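Local coordinates for carbohydrate kinase, FGGY (Novosphingobium aromaticivorans, PDB 3H6E), which probably acts as a carbohydrate kinase of the FGGY family, transferring a phosphate group to a sugar or related substrate, at residues L89-L94 / Q138-V143; S131-L136 / L192-R197; I201-D206 / D287-P292; E330-G335 / D458-R463; A374-D379 / N462-E467. One frame throughout, in Å; residues are numbered along the deposited sequence.

Contact 1 (L89-L94 / Q138-V143); sequences LAFPPL and QLHPDV
His-140 ND1 is the one polar side-chain atom brought up to the opposite segment here, and what it meets is a carbon: Phe-91 CE1 lies 4.0 Å from ND1. The two rings are inclined obliquely, their planes at 33° and their centroids 5.4 Å apart. Phe-91 reaches the histidine because its CG is tucked between the backbone N and the carbonyl carbon (chi1 51°), which sends the ring out toward 138-143. Beside the ring pair a small aliphatic patch forms, in which Val-143 CG1 comes to 3.9 Å from Ala-90 CB. The same methyl stands 4.3 Å from Phe-91 CE1, so a single branch of the valine serves both neighbours. His-140 occupies the joint between two helices, leaving helix 129-139 and providing the N-cap of 141-145, and its imidazole has Leu-139 CB over one face. On the loop side, Pro-92 O accepts a hydrogen bond from Arg-47 NE, while Phe-91 also packs on Leu-136. What joins the loop after strand 88-89 to the kink between the helices is thus van der Waals fit alone between the segments, a modest contact at the surface.

Contact 2 (S131-L136 / L192-R197); sequences SQLWWL and LGWAAR
Trp-194 lies between two leucines. Leu-133 CB sits over one face in a CH-pi contact, 3.5 Å from the centroid of the six-membered ring and only 11° off its normal, while Leu-192 CD1, from the indole's own segment, covers the opposite face. The Leu-133 and Trp-194 side chains run antiparallel, overlapping side by side. Trp-134 takes the edge: its CB lies in the plane of the Trp-194 ring, 4.0 Å from CH2, and the two side chains run obliquely to one another. At its own rim Trp-134 CZ3 meets Leu-192 CD1 at 4.3 Å. With CG anti to its carbonyl carbon (chi1 -71°), Trp-194 is aimed at the helix, and its NE1 is hydrogen-bonded to Asp-137. That aspartate also pairs with Arg-197. A water donates to Leu-133 O, its oxygen 3.0 Å from that carbonyl O, and accepts a weak bond from Arg-197 NH1, bridging the segments. The loop leaving helix 187-191 through a Schellman turn at Gly-193 is thus laid against helix 129-139, which also packs on helix 102-109 and strand 81-85.

Contact 3 (I201-D206 / D287-P292); sequences IVRAGD and DVHGRP
A beta hairpin of the C-terminal domain, strands 282-286 and 292-298, turns through a type I turn with a G1 bulge, and the two central residues of that turn, Val-288 and His-289, touch Ala-204 and Arg-203 of the N-terminal domain. Gly-290 takes the bulge position with positive phi, while Gly-290 N bonds to Asp-287 O and Asp-287 N to Arg-291 O. The opposing segment makes a type I turn of its own, from Arg-203 to Asp-206, ahead of strand 207-210. Its arginine chain, bent at chi3 (84°), brings the guanidinium over the hairpin tip, where NH2 donates a weak but fairly straight bond to His-289 O (3.4 Å, 158°). Val-288 O lies over one face of the same guanidinium. Deeper in, Ala-204 CB packs on Val-288 CG1 at 4.2 Å, and both residues rest on Leu-231 of strand 226-232. Each turn is braced by an aspartate: Asp-287 OD1 accepts from Arg-291 N at 2.7 Å, with OD2 forming a salt bridge to Arg-291 NE. In the turn of 201-206, Asp-206 OD2 accepts from Arg-203 N at 3.0 Å, the donor standing 49° out of the carboxylate plane.

Contact 4 (E330-G335 / D458-R463); sequences EVLRHG and DTYRNR
Apolar packing carries the contact, and Tyr-460 is at its centre. Its ring projects from helix 457-468 against the last turn of helix 328-333, with CG anti to the backbone N (chi1 -168°), and lies obliquely to both Val-331 and Leu-332. Val-331 CG1 touches the far end of the ring, 4.2 Å from Tyr-460 CE1 and 3.8 Å from its OH. Leu-332 lies nearer the root of the tyrosine, and the backbone carbonyl Leu-332 O meets the ring edge in its plane, 3.7 Å from Tyr-460 CD1. One polar bond ties the tyrosine to the chain just past 330-335: its phenol OH is hydrogen-bonded to Arg-336 O, following the Schellman turn in which Gly-335, at positive phi, ends the helix. Other polar bonds stay within their own segment. Glu-330 O accepts from two donors on opposite faces of its plane, His-334 N at 3.2 Å and His-334 ND1 at 3.3 Å. On the other helix the guanidinium of Arg-463 lies flat over Thr-459 CG2, 3.4 Å from it. A leucine in place of Tyr-460 would probably leave Arg-336 O without its phenol partner and open a gap beside Val-331. The chemistry implies a buried apolar joint with one phenol bond at the far end of the ring, and with helix 363-384 alongside, where Ala-369 meets Val-331 and Leu-372 meets Tyr-460.

Contact 5 (A374-D379 / N462-E467); sequences AALVAD and NRWQAE
Two first torsions turn Trp-464 and Leu-376 toward each other: the indole extends with CG anti to its backbone N (chi1 -175°), while the leucine has CG anti to its carbonyl carbon (chi1 -62°). Leu-376 then spreads across one face of the indole. Its CB makes a CH-pi contact, 3.4 Å from the centroid of the six-membered ring and 15° off the normal, and its CD1 reaches back over the ring fusion, 3.5 Å from Trp-464 CD2. Val-377 stands at about a right angle to the tryptophan and adds CG2 at 4.1 Å from Trp-464 CZ2. The indole N-H is not spent on this helix: NE1 is hydrogen-bonded to Ile-338 O, in strand 337-339, and Met-337, Leu-339, Pro-340 and Tyr-349 also touch the ring. One turn along helix 363-384, Asp-379 forms a salt bridge with Arg-461, a charged tie beside the apolar one. Were Trp-464 replaced by alanine, Leu-376 would probably lose its flat aromatic cover and Ile-338 O its indole donor. Dispersion over a broad aromatic face therefore holds this buried helix-helix seam, with the NE1 bond to Ile-338 O helping to set the indole's rotation.

In the fold
Read from the N terminus, contact 1 first closes a loop by bringing the segment after strand 88-89 to the joint between helices 129-139 and 141-145. Contact 2 opens on helix 129-139 before contact 1 has closed, so the two cross, and their segments touch. Contact 3 follows in series, beginning soon after contact 2 ends, and ties the N-terminal domain to the C-terminal one across 80 intervening residues. Far beyond it, contacts 4 and 5 open on different helices, 328-333 and 363-384, yet both end on helix 457-468, sharing Asn-462 and Arg-463. The centres of contacts 1 and 4 lie about 56 Å apart, on opposite sides of the chain's centre.

Contact 1 (L89-L94 / Q138-V143)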
# COMPACT_ATOMS: atom_id res chain seq x y z
N LEU A 89 -0.73 -22.09 -15.23
CA LEU A 89 -0.36 -21.87 -13.84
C LEU A 89 0.30 -23.12 -13.24
O LEU A 89 -0.34 -24.17 -13.13
CB LEU A 89 -1.56 -21.46 -13.00
CG LEU A 89 -1.19 -21.19 -11.54
CD1 LEU A 89 -0.30 -19.95 -11.44
CD2 LEU A 89 -2.43 -21.05 -10.66
N ALA A 90 1.56 -23.00 -12.87
CA ALA A 90 2.31 -24.12 -12.32
C ALA A 90 1.72 -24.60 -11.00
O ALA A 90 1.75 -25.80 -10.70
CB ALA A 90 3.77 -23.74 -12.15
N PHE A 91 1.17 -23.67 -10.22
CA PHE A 91 0.59 -23.97 -8.92
C PHE A 91 0.06 -22.69 -8.29
O PHE A 91 0.45 -21.59 -8.69
CB PHE A 91 1.62 -24.62 -8.00
CG PHE A 91 2.92 -23.86 -7.90
CD1 PHE A 91 4.10 -24.40 -8.39
CD2 PHE A 91 2.95 -22.60 -7.32
CE1 PHE A 91 5.28 -23.70 -8.30
CE2 PHE A 91 4.13 -21.89 -7.23
CZ PHE A 91 5.30 -22.44 -7.72
N PRO A 92 -0.82 -22.81 -7.29
CA PRO A 92 -1.25 -21.59 -6.59
C PRO A 92 -0.06 -20.90 -5.92
O PRO A 92 0.76 -21.58 -5.30
CB PRO A 92 -2.22 -22.13 -5.52
CG PRO A 92 -2.68 -23.44 -6.06
CD PRO A 92 -1.50 -24.01 -6.78
N PRO A 93 0.03 -19.57 -6.07
CA PRO A 93 1.11 -18.80 -5.45
C PRO A 93 1.07 -18.91 -3.93
O PRO A 93 0.02 -19.18 -3.36
CB PRO A 93 0.80 -17.36 -5.87
CG PRO A 93 -0.01 -17.50 -7.11
CD PRO A 93 -0.84 -18.73 -6.89
N LEU A 94 2.22 -18.72 -3.30
CA LEU A 94 2.32 -18.79 -1.85
C LEU A 94 1.61 -17.60 -1.22
O LEU A 94 1.63 -16.50 -1.76
CB LEU A 94 3.79 -18.80 -1.42
CG LEU A 94 4.62 -20.06 -1.66
CD1 LEU A 94 4.44 -20.59 -3.07
CD2 LEU A 94 6.10 -19.78 -1.37
N GLN A 138 14.09 -24.47 -4.08
CA GLN A 138 14.40 -25.72 -3.38
C GLN A 138 13.29 -26.75 -3.53
O GLN A 138 13.56 -27.92 -3.81
CB GLN A 138 14.63 -25.46 -1.89
CG GLN A 138 15.96 -24.80 -1.56
CD GLN A 138 16.42 -25.13 -0.15
OE1 GLN A 138 17.54 -24.80 0.24
NE2 GLN A 138 15.56 -25.79 0.62
N LEU A 139 12.04 -26.32 -3.34
CA LEU A 139 10.90 -27.23 -3.35
C LEU A 139 10.53 -27.70 -4.76
O LEU A 139 10.02 -28.80 -4.95
CB LEU A 139 9.68 -26.55 -2.72
CG LEU A 139 9.88 -25.81 -1.40
CD1 LEU A 139 8.69 -24.90 -1.12
CD2 LEU A 139 10.10 -26.78 -0.25
N HIS A 140 10.78 -26.85 -5.75
CA HIS A 140 10.42 -27.16 -7.12
C HIS A 140 11.49 -26.66 -8.08
O HIS A 140 11.21 -25.85 -8.97
CB HIS A 140 9.06 -26.54 -7.47
CG HIS A 140 7.96 -26.96 -6.55
ND1 HIS A 140 7.29 -26.07 -5.73
CD2 HIS A 140 7.41 -28.17 -6.32
CE1 HIS A 140 6.37 -26.72 -5.04
NE2 HIS A 140 6.42 -28.00 -5.38
N PRO A 141 12.72 -27.16 -7.91
CA PRO A 141 13.91 -26.71 -8.64
C PRO A 141 13.69 -26.64 -10.15
O PRO A 141 13.99 -25.62 -10.77
CB PRO A 141 14.96 -27.77 -8.30
CG PRO A 141 14.53 -28.31 -6.98
CD PRO A 141 13.03 -28.29 -7.00
N ASP A 142 13.18 -27.73 -10.72
CA ASP A 142 13.00 -27.81 -12.17
C ASP A 142 11.87 -26.91 -12.65
O ASP A 142 12.03 -26.16 -13.62
CB ASP A 142 12.73 -29.26 -12.59
CG ASP A 142 13.83 -30.21 -12.14
OD1 ASP A 142 13.61 -31.44 -12.16
OD2 ASP A 142 14.92 -29.73 -11.76
N VAL A 143 10.73 -26.99 -11.98
CA VAL A 143 9.57 -26.20 -12.35
C VAL A 143 9.85 -24.69 -12.31
O VAL A 143 9.23 -23.92 -13.04
CB VAL A 143 8.35 -26.53 -11.46
CG1 VAL A 143 7.20 -25.56 -11.72
CG2 VAL A 143 7.91 -27.97 -11.70

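Contact 2 (S131-L136 / L192-R197)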
# COMPACT_ATOMS: atom_id res chain seq x y z
N SER A 131 12.37 -13.99 -1.15
CA SER A 131 12.35 -15.08 -0.18
C SER A 131 11.52 -16.26 -0.67
O SER A 131 11.92 -17.41 -0.50
CB SER A 131 11.79 -14.58 1.16
OG SER A 131 12.58 -13.53 1.68
N GLN A 132 10.37 -15.97 -1.27
CA GLN A 132 9.52 -17.01 -1.83
C GLN A 132 10.25 -17.75 -2.94
O GLN A 132 10.33 -18.97 -2.94
CB GLN A 132 8.23 -16.41 -2.37
CG GLN A 132 7.40 -15.65 -1.36
CD GLN A 132 6.05 -15.27 -1.91
OE1 GLN A 132 5.52 -14.20 -1.60
NE2 GLN A 132 5.48 -16.14 -2.73
N LEU A 133 10.77 -16.98 -3.90
CA LEU A 133 11.55 -17.52 -5.01
C LEU A 133 12.69 -18.39 -4.49
O LEU A 133 12.87 -19.52 -4.95
CB LEU A 133 12.10 -16.39 -5.88
CG LEU A 133 11.30 -16.01 -7.13
CD1 LEU A 133 9.84 -16.41 -6.99
CD2 LEU A 133 11.44 -14.53 -7.46
N TRP A 134 13.46 -17.86 -3.55
CA TRP A 134 14.57 -18.60 -2.96
C TRP A 134 14.13 -19.98 -2.50
O TRP A 134 14.71 -20.99 -2.88
CB TRP A 134 15.15 -17.82 -1.77
CG TRP A 134 16.37 -18.45 -1.17
CD1 TRP A 134 16.41 -19.29 -0.09
CD2 TRP A 134 17.72 -18.29 -1.61
NE1 TRP A 134 17.71 -19.66 0.16
CE2 TRP A 134 18.53 -19.06 -0.76
CE3 TRP A 134 18.32 -17.57 -2.65
CZ2 TRP A 134 19.92 -19.13 -0.90
CZ3 TRP A 134 19.70 -17.64 -2.79
CH2 TRP A 134 20.48 -18.41 -1.92
N TRP A 135 13.08 -20.00 -1.68
CA TRP A 135 12.53 -21.24 -1.16
C TRP A 135 12.03 -22.12 -2.30
O TRP A 135 12.43 -23.27 -2.42
CB TRP A 135 11.40 -20.94 -0.18
CG TRP A 135 10.97 -22.11 0.63
CD1 TRP A 135 11.71 -23.21 0.94
CD2 TRP A 135 9.71 -22.27 1.29
NE1 TRP A 135 10.98 -24.07 1.73
CE2 TRP A 135 9.75 -23.51 1.96
CE3 TRP A 135 8.55 -21.50 1.37
CZ2 TRP A 135 8.67 -24.00 2.70
CZ3 TRP A 135 7.48 -21.98 2.11
CH2 TRP A 135 7.55 -23.22 2.76
N LEU A 136 11.15 -21.57 -3.13
CA LEU A 136 10.60 -22.30 -4.27
C LEU A 136 11.68 -22.99 -5.11
O LEU A 136 11.44 -24.06 -5.67
CB LEU A 136 9.75 -21.37 -5.14
CG LEU A 136 8.37 -21.05 -4.58
CD1 LEU A 136 7.69 -19.97 -5.40
CD2 LEU A 136 7.51 -22.30 -4.52
N LEU A 192 21.06 -14.44 -10.03
CA LEU A 192 20.45 -15.75 -9.79
C LEU A 192 19.70 -16.28 -11.00
O LEU A 192 19.24 -17.42 -11.00
CB LEU A 192 19.50 -15.67 -8.60
CG LEU A 192 20.10 -15.38 -7.22
CD1 LEU A 192 19.00 -15.12 -6.21
CD2 LEU A 192 21.00 -16.53 -6.76
N GLY A 193 19.57 -15.46 -12.03
CA GLY A 193 18.83 -15.85 -13.21
C GLY A 193 17.33 -15.66 -13.04
O GLY A 193 16.54 -16.09 -13.89
N TRP A 194 16.93 -15.01 -11.95
CA TRP A 194 15.51 -14.74 -11.71
C TRP A 194 14.96 -13.71 -12.69
O TRP A 194 13.85 -13.86 -13.20
CB TRP A 194 15.28 -14.28 -10.27
CG TRP A 194 15.47 -15.37 -9.24
CD1 TRP A 194 15.66 -16.70 -9.49
CD2 TRP A 194 15.44 -15.23 -7.82
NE1 TRP A 194 15.77 -17.39 -8.30
CE2 TRP A 194 15.64 -16.51 -7.26
CE3 TRP A 194 15.27 -14.14 -6.96
CZ2 TRP A 194 15.68 -16.73 -5.88
CZ3 TRP A 194 15.31 -14.36 -5.59
CH2 TRP A 194 15.51 -15.64 -5.07
N ALA A 195 15.74 -12.66 -12.94
CA ALA A 195 15.30 -11.58 -13.82
C ALA A 195 14.96 -12.09 -15.22
O ALA A 195 14.06 -11.57 -15.88
CB ALA A 195 16.37 -10.50 -13.90
N ALA A 196 15.67 -13.12 -15.65
CA ALA A 196 15.47 -13.68 -16.98
C ALA A 196 14.17 -14.48 -17.09
O ALA A 196 13.68 -14.73 -18.19
CB ALA A 196 16.67 -14.55 -17.38
N ARG A 197 13.63 -14.88 -15.95
CA ARG A 197 12.40 -15.67 -15.92
C ARG A 197 11.13 -14.81 -16.01
O ARG A 197 10.06 -15.33 -16.32
CB ARG A 197 12.33 -16.52 -14.66
CG ARG A 197 13.49 -17.48 -14.46
CD ARG A 197 13.34 -18.19 -13.12
NE ARG A 197 14.47 -19.04 -12.78
CZ ARG A 197 14.60 -19.68 -11.63
NH1 ARG A 197 13.66 -19.57 -10.70
NH2 ARG A 197 15.67 -20.44 -11.40
O HOH W 1 12.04 -19.75 -7.85

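Contact 3 (I201-D206 / D287-P292)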
# COMPACT_ATOMS: atom_id res chain seq x y z
N ILE A 201 8.43 -6.56 -19.06
CA ILE A 201 7.84 -5.46 -18.31
C ILE A 201 7.05 -4.51 -19.22
O ILE A 201 7.52 -4.12 -20.29
CB ILE A 201 8.90 -4.66 -17.53
CG1 ILE A 201 9.35 -5.45 -16.30
CG2 ILE A 201 8.35 -3.30 -17.13
CD1 ILE A 201 10.49 -4.80 -15.54
N VAL A 202 5.85 -4.17 -18.77
CA VAL A 202 4.95 -3.29 -19.49
C VAL A 202 4.45 -2.22 -18.53
O VAL A 202 4.56 -2.38 -17.31
CB VAL A 202 3.78 -4.09 -20.10
CG1 VAL A 202 2.45 -3.40 -19.91
CG2 VAL A 202 4.04 -4.39 -21.57
N ARG A 203 3.92 -1.12 -19.06
CA ARG A 203 3.37 -0.06 -18.23
C ARG A 203 1.93 -0.37 -17.84
O ARG A 203 1.14 -0.84 -18.65
CB ARG A 203 3.50 1.29 -18.93
CG ARG A 203 4.94 1.58 -19.34
CD ARG A 203 5.10 2.90 -20.07
NE ARG A 203 5.22 4.04 -19.16
CZ ARG A 203 6.22 4.21 -18.30
NH1 ARG A 203 7.19 3.31 -18.21
NH2 ARG A 203 6.23 5.28 -17.52
N ALA A 204 1.60 -0.11 -16.57
CA ALA A 204 0.30 -0.46 -15.99
C ALA A 204 -0.90 -0.10 -16.87
O ALA A 204 -1.90 -0.82 -16.87
CB ALA A 204 0.16 0.19 -14.61
N GLY A 205 -0.79 1.00 -17.61
CA GLY A 205 -1.89 1.45 -18.44
C GLY A 205 -1.88 0.88 -19.85
O GLY A 205 -2.85 1.05 -20.59
N ASP A 206 -0.80 0.20 -20.21
CA ASP A 206 -0.70 -0.44 -21.52
C ASP A 206 -1.76 -1.51 -21.66
O ASP A 206 -2.26 -2.03 -20.67
CB ASP A 206 0.68 -1.09 -21.71
CG ASP A 206 1.76 -0.07 -21.97
OD1 ASP A 206 1.42 1.06 -22.40
OD2 ASP A 206 2.95 -0.39 -21.76
N ASP A 287 6.33 4.19 -8.69
CA ASP A 287 5.03 4.55 -9.25
C ASP A 287 4.82 3.89 -10.61
O ASP A 287 5.72 3.25 -11.15
CB ASP A 287 4.85 6.07 -9.33
CG ASP A 287 5.82 6.75 -10.28
OD1 ASP A 287 6.35 6.09 -11.20
OD2 ASP A 287 6.05 7.96 -10.11
N VAL A 288 3.61 4.05 -11.16
CA VAL A 288 3.27 3.40 -12.42
C VAL A 288 4.20 3.85 -13.55
O VAL A 288 4.25 3.21 -14.60
CB VAL A 288 1.81 3.67 -12.82
CG1 VAL A 288 0.88 3.12 -11.75
CG2 VAL A 288 1.59 5.16 -13.03
N HIS A 289 4.94 4.93 -13.31
CA HIS A 289 5.89 5.45 -14.29
C HIS A 289 7.30 4.93 -14.03
O HIS A 289 8.23 5.25 -14.77
CB HIS A 289 5.91 6.98 -14.27
CG HIS A 289 4.63 7.60 -14.74
ND1 HIS A 289 3.61 7.94 -13.87
CD2 HIS A 289 4.20 7.94 -15.98
CE1 HIS A 289 2.61 8.47 -14.56
NE2 HIS A 289 2.94 8.47 -15.84
N GLY A 290 7.48 4.16 -12.97
CA GLY A 290 8.79 3.62 -12.63
C GLY A 290 9.63 4.57 -11.79
O GLY A 290 10.76 4.25 -11.44
N ARG A 291 9.06 5.73 -11.46
CA ARG A 291 9.74 6.71 -10.62
C ARG A 291 9.70 6.31 -9.15
O ARG A 291 8.66 5.89 -8.63
CB ARG A 291 9.11 8.09 -10.80
CG ARG A 291 9.69 8.91 -11.96
CD ARG A 291 8.74 10.03 -12.39
NE ARG A 291 7.72 10.32 -11.37
CZ ARG A 291 7.87 11.20 -10.38
NH1 ARG A 291 9.00 11.90 -10.26
NH2 ARG A 291 6.88 11.39 -9.51
N PRO A 292 10.84 6.43 -8.46
CA PRO A 292 10.91 6.05 -7.04
C PRO A 292 9.89 6.77 -6.16
O PRO A 292 9.65 7.97 -6.31
CB PRO A 292 12.34 6.44 -6.64
CG PRO A 292 13.11 6.37 -7.92
CD PRO A 292 12.16 6.81 -8.99

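Contact 4 (E330-G335 / D458-R463)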
# COMPACT_ATOMS: atom_id res chain seq x y z
N GLU A 330 -6.03 21.45 27.52
CA GLU A 330 -5.47 21.08 28.82
C GLU A 330 -4.34 20.05 28.75
O GLU A 330 -3.40 20.10 29.55
CB GLU A 330 -6.58 20.61 29.78
CG GLU A 330 -6.87 21.59 30.91
CD GLU A 330 -6.12 22.91 30.76
OE1 GLU A 330 -6.73 23.89 30.27
OE2 GLU A 330 -4.93 22.97 31.12
N VAL A 331 -4.42 19.12 27.80
CA VAL A 331 -3.34 18.17 27.55
C VAL A 331 -2.07 18.95 27.24
O VAL A 331 -1.01 18.73 27.83
CB VAL A 331 -3.65 17.27 26.35
CG1 VAL A 331 -2.38 16.61 25.83
CG2 VAL A 331 -4.69 16.22 26.72
N LEU A 332 -2.22 19.86 26.30
CA LEU A 332 -1.15 20.72 25.83
C LEU A 332 -0.42 21.41 26.98
O LEU A 332 0.78 21.20 27.19
CB LEU A 332 -1.76 21.78 24.90
CG LEU A 332 -1.07 22.21 23.61
CD1 LEU A 332 0.04 21.26 23.24
CD2 LEU A 332 -2.11 22.29 22.49
N ARG A 333 -1.16 22.21 27.75
CA ARG A 333 -0.56 23.10 28.73
C ARG A 333 -0.08 22.43 30.02
O ARG A 333 0.61 23.05 30.83
CB ARG A 333 -1.49 24.28 29.04
CG ARG A 333 -1.69 25.22 27.86
CD ARG A 333 -1.87 26.67 28.31
NE ARG A 333 -1.82 27.62 27.20
CZ ARG A 333 -2.84 28.38 26.81
NH1 ARG A 333 -4.00 28.31 27.44
NH2 ARG A 333 -2.69 29.21 25.78
N HIS A 334 -0.45 21.17 30.22
CA HIS A 334 0.06 20.42 31.37
C HIS A 334 1.21 19.51 30.97
O HIS A 334 1.76 18.79 31.80
CB HIS A 334 -1.04 19.61 32.05
CG HIS A 334 -1.90 20.42 32.98
ND1 HIS A 334 -3.24 20.62 32.76
CD2 HIS A 334 -1.60 21.07 34.12
CE1 HIS A 334 -3.74 21.36 33.74
NE2 HIS A 334 -2.76 21.65 34.58
N GLY A 335 1.58 19.55 29.69
CA GLY A 335 2.67 18.73 29.20
C GLY A 335 2.38 17.25 29.29
O GLY A 335 3.30 16.43 29.42
N ASP A 458 4.25 24.07 19.41
CA ASP A 458 5.71 24.14 19.38
C ASP A 458 6.29 23.80 20.74
O ASP A 458 7.09 22.87 20.86
CB ASP A 458 6.18 25.54 18.97
CG ASP A 458 6.25 25.71 17.47
OD1 ASP A 458 5.93 26.83 17.00
OD2 ASP A 458 6.61 24.75 16.77
N THR A 459 5.91 24.56 21.76
CA THR A 459 6.36 24.31 23.12
C THR A 459 6.17 22.84 23.43
O THR A 459 7.07 22.18 23.96
CB THR A 459 5.55 25.15 24.13
OG1 THR A 459 5.46 26.50 23.68
CG2 THR A 459 6.20 25.11 25.51
N TYR A 460 4.99 22.32 23.09
CA TYR A 460 4.66 20.92 23.28
C TYR A 460 5.64 20.00 22.56
O TYR A 460 6.29 19.17 23.19
CB TYR A 460 3.24 20.66 22.78
CG TYR A 460 2.65 19.33 23.19
CD1 TYR A 460 2.04 19.17 24.43
CD2 TYR A 460 2.67 18.25 22.32
CE1 TYR A 460 1.48 17.95 24.79
CE2 TYR A 460 2.12 17.03 22.67
CZ TYR A 460 1.52 16.89 23.91
OH TYR A 460 0.97 15.68 24.26
N ARG A 461 5.74 20.15 21.25
CA ARG A 461 6.65 19.31 20.47
C ARG A 461 8.08 19.50 20.92
O ARG A 461 8.86 18.54 20.94
CB ARG A 461 6.54 19.58 18.97
CG ARG A 461 7.53 18.73 18.17
CD ARG A 461 7.34 18.84 16.67
NE ARG A 461 8.22 19.84 16.06
CZ ARG A 461 8.56 19.84 14.78
NH1 ARG A 461 8.11 18.89 13.97
NH2 ARG A 461 9.37 20.78 14.31
N ASN A 462 8.44 20.73 21.25
CA ASN A 462 9.78 21.02 21.76
C ASN A 462 10.09 20.20 23.00
O ASN A 462 11.14 19.55 23.08
CB ASN A 462 9.94 22.52 22.04
CG ASN A 462 10.11 23.33 20.77
OD1 ASN A 462 10.82 22.92 19.85
ND2 ASN A 462 9.48 24.50 20.71
N ARG A 463 9.17 20.21 23.96
CA ARG A 463 9.31 19.36 25.14
C ARG A 463 9.38 17.89 24.74
O ARG A 463 10.32 17.19 25.13
CB ARG A 463 8.16 19.60 26.13
CG ARG A 463 8.50 20.57 27.25
CD ARG A 463 8.11 22.00 26.92
NE ARG A 463 7.08 22.52 27.82
CZ ARG A 463 5.77 22.40 27.64
NH1 ARG A 463 5.29 21.77 26.57
NH2 ARG A 463 4.93 22.92 28.52

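Contact 5 (A374-D379 / N462-E467)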
# COMPACT_ATOMS: atom_id res chain seq x y z
N ALA A 374 0.90 10.42 17.65
CA ALA A 374 0.93 9.85 16.31
C ALA A 374 1.25 10.93 15.29
O ALA A 374 1.82 10.65 14.23
CB ALA A 374 -0.40 9.17 15.99
N ALA A 375 0.89 12.17 15.61
CA ALA A 375 1.19 13.30 14.74
C ALA A 375 2.69 13.57 14.75
O ALA A 375 3.29 13.84 13.72
CB ALA A 375 0.43 14.53 15.19
N LEU A 376 3.28 13.47 15.94
CA LEU A 376 4.70 13.75 16.12
C LEU A 376 5.57 12.68 15.48
O LEU A 376 6.61 12.99 14.89
CB LEU A 376 5.02 13.87 17.61
CG LEU A 376 4.28 15.02 18.31
CD1 LEU A 376 4.10 14.75 19.80
CD2 LEU A 376 4.97 16.36 18.07
N VAL A 377 5.15 11.43 15.59
CA VAL A 377 5.89 10.33 14.99
C VAL A 377 5.69 10.33 13.47
O VAL A 377 6.61 10.00 12.72
CB VAL A 377 5.47 8.96 15.57
CG1 VAL A 377 6.28 7.84 14.92
CG2 VAL A 377 5.66 8.94 17.08
N ALA A 378 4.50 10.71 13.03
CA ALA A 378 4.24 10.86 11.60
C ALA A 378 5.08 12.02 11.07
O ALA A 378 5.59 11.98 9.96
CB ALA A 378 2.77 11.11 11.34
N ASP A 379 5.22 13.04 11.91
CA ASP A 379 6.03 14.21 11.57
C ASP A 379 7.48 13.82 11.32
O ASP A 379 8.10 14.27 10.36
CB ASP A 379 5.95 15.24 12.69
CG ASP A 379 6.86 16.43 12.46
OD1 ASP A 379 6.47 17.33 11.68
OD2 ASP A 379 7.95 16.46 13.06
N ASN A 462 8.44 20.73 21.25
CA ASN A 462 9.78 21.02 21.76
C ASN A 462 10.09 20.20 23.00
O ASN A 462 11.14 19.55 23.08
CB ASN A 462 9.94 22.52 22.04
CG ASN A 462 10.11 23.33 20.77
OD1 ASN A 462 10.82 22.92 19.85
ND2 ASN A 462 9.48 24.50 20.71
N ARG A 463 9.17 20.21 23.96
CA ARG A 463 9.31 19.36 25.14
C ARG A 463 9.38 17.89 24.74
O ARG A 463 10.32 17.19 25.13
CB ARG A 463 8.16 19.60 26.13
CG ARG A 463 8.50 20.57 27.25
CD ARG A 463 8.11 22.00 26.92
NE ARG A 463 7.08 22.52 27.82
CZ ARG A 463 5.77 22.40 27.64
NH1 ARG A 463 5.29 21.77 26.57
NH2 ARG A 463 4.93 22.92 28.52
N TRP A 464 8.40 17.44 23.97
CA TRP A 464 8.37 16.06 23.49
C TRP A 464 9.70 15.64 22.87
O TRP A 464 10.32 14.67 23.30
CB TRP A 464 7.23 15.88 22.47
CG TRP A 464 7.03 14.47 22.00
CD1 TRP A 464 6.45 13.44 22.70
CD2 TRP A 464 7.40 13.92 20.73
NE1 TRP A 464 6.44 12.30 21.94
CE2 TRP A 464 7.02 12.57 20.72
CE3 TRP A 464 8.02 14.45 19.59
CZ2 TRP A 464 7.24 11.73 19.63
CZ3 TRP A 464 8.24 13.62 18.50
CH2 TRP A 464 7.85 12.28 18.53
N GLN A 465 10.13 16.39 21.85
CA GLN A 465 11.39 16.09 21.17
C GLN A 465 12.56 16.02 22.14
O GLN A 465 13.31 15.04 22.15
CB GLN A 465 11.66 17.13 20.08
CG GLN A 465 10.85 16.90 18.81
CD GLN A 465 11.14 17.94 17.74
OE1 GLN A 465 10.51 17.95 16.68
NE2 GLN A 465 12.11 18.81 18.01
N ALA A 466 12.70 17.05 22.97
CA ALA A 466 13.76 17.08 23.98
C ALA A 466 13.73 15.81 24.82
O ALA A 466 14.74 15.11 24.95
CB ALA A 466 13.62 18.32 24.86
N GLU A 467 12.56 15.51 25.38
CA GLU A 467 12.38 14.32 26.20
C GLU A 467 12.82 13.04 25.48
O GLU A 467 13.53 12.22 26.05
CB GLU A 467 10.93 14.19 26.66
CG GLU A 467 10.58 15.11 27.82
CD GLU A 467 11.14 14.63 29.14
OE1 GLU A 467 11.03 13.41 29.42
OE2 GLU A 467 11.69 15.45 29.89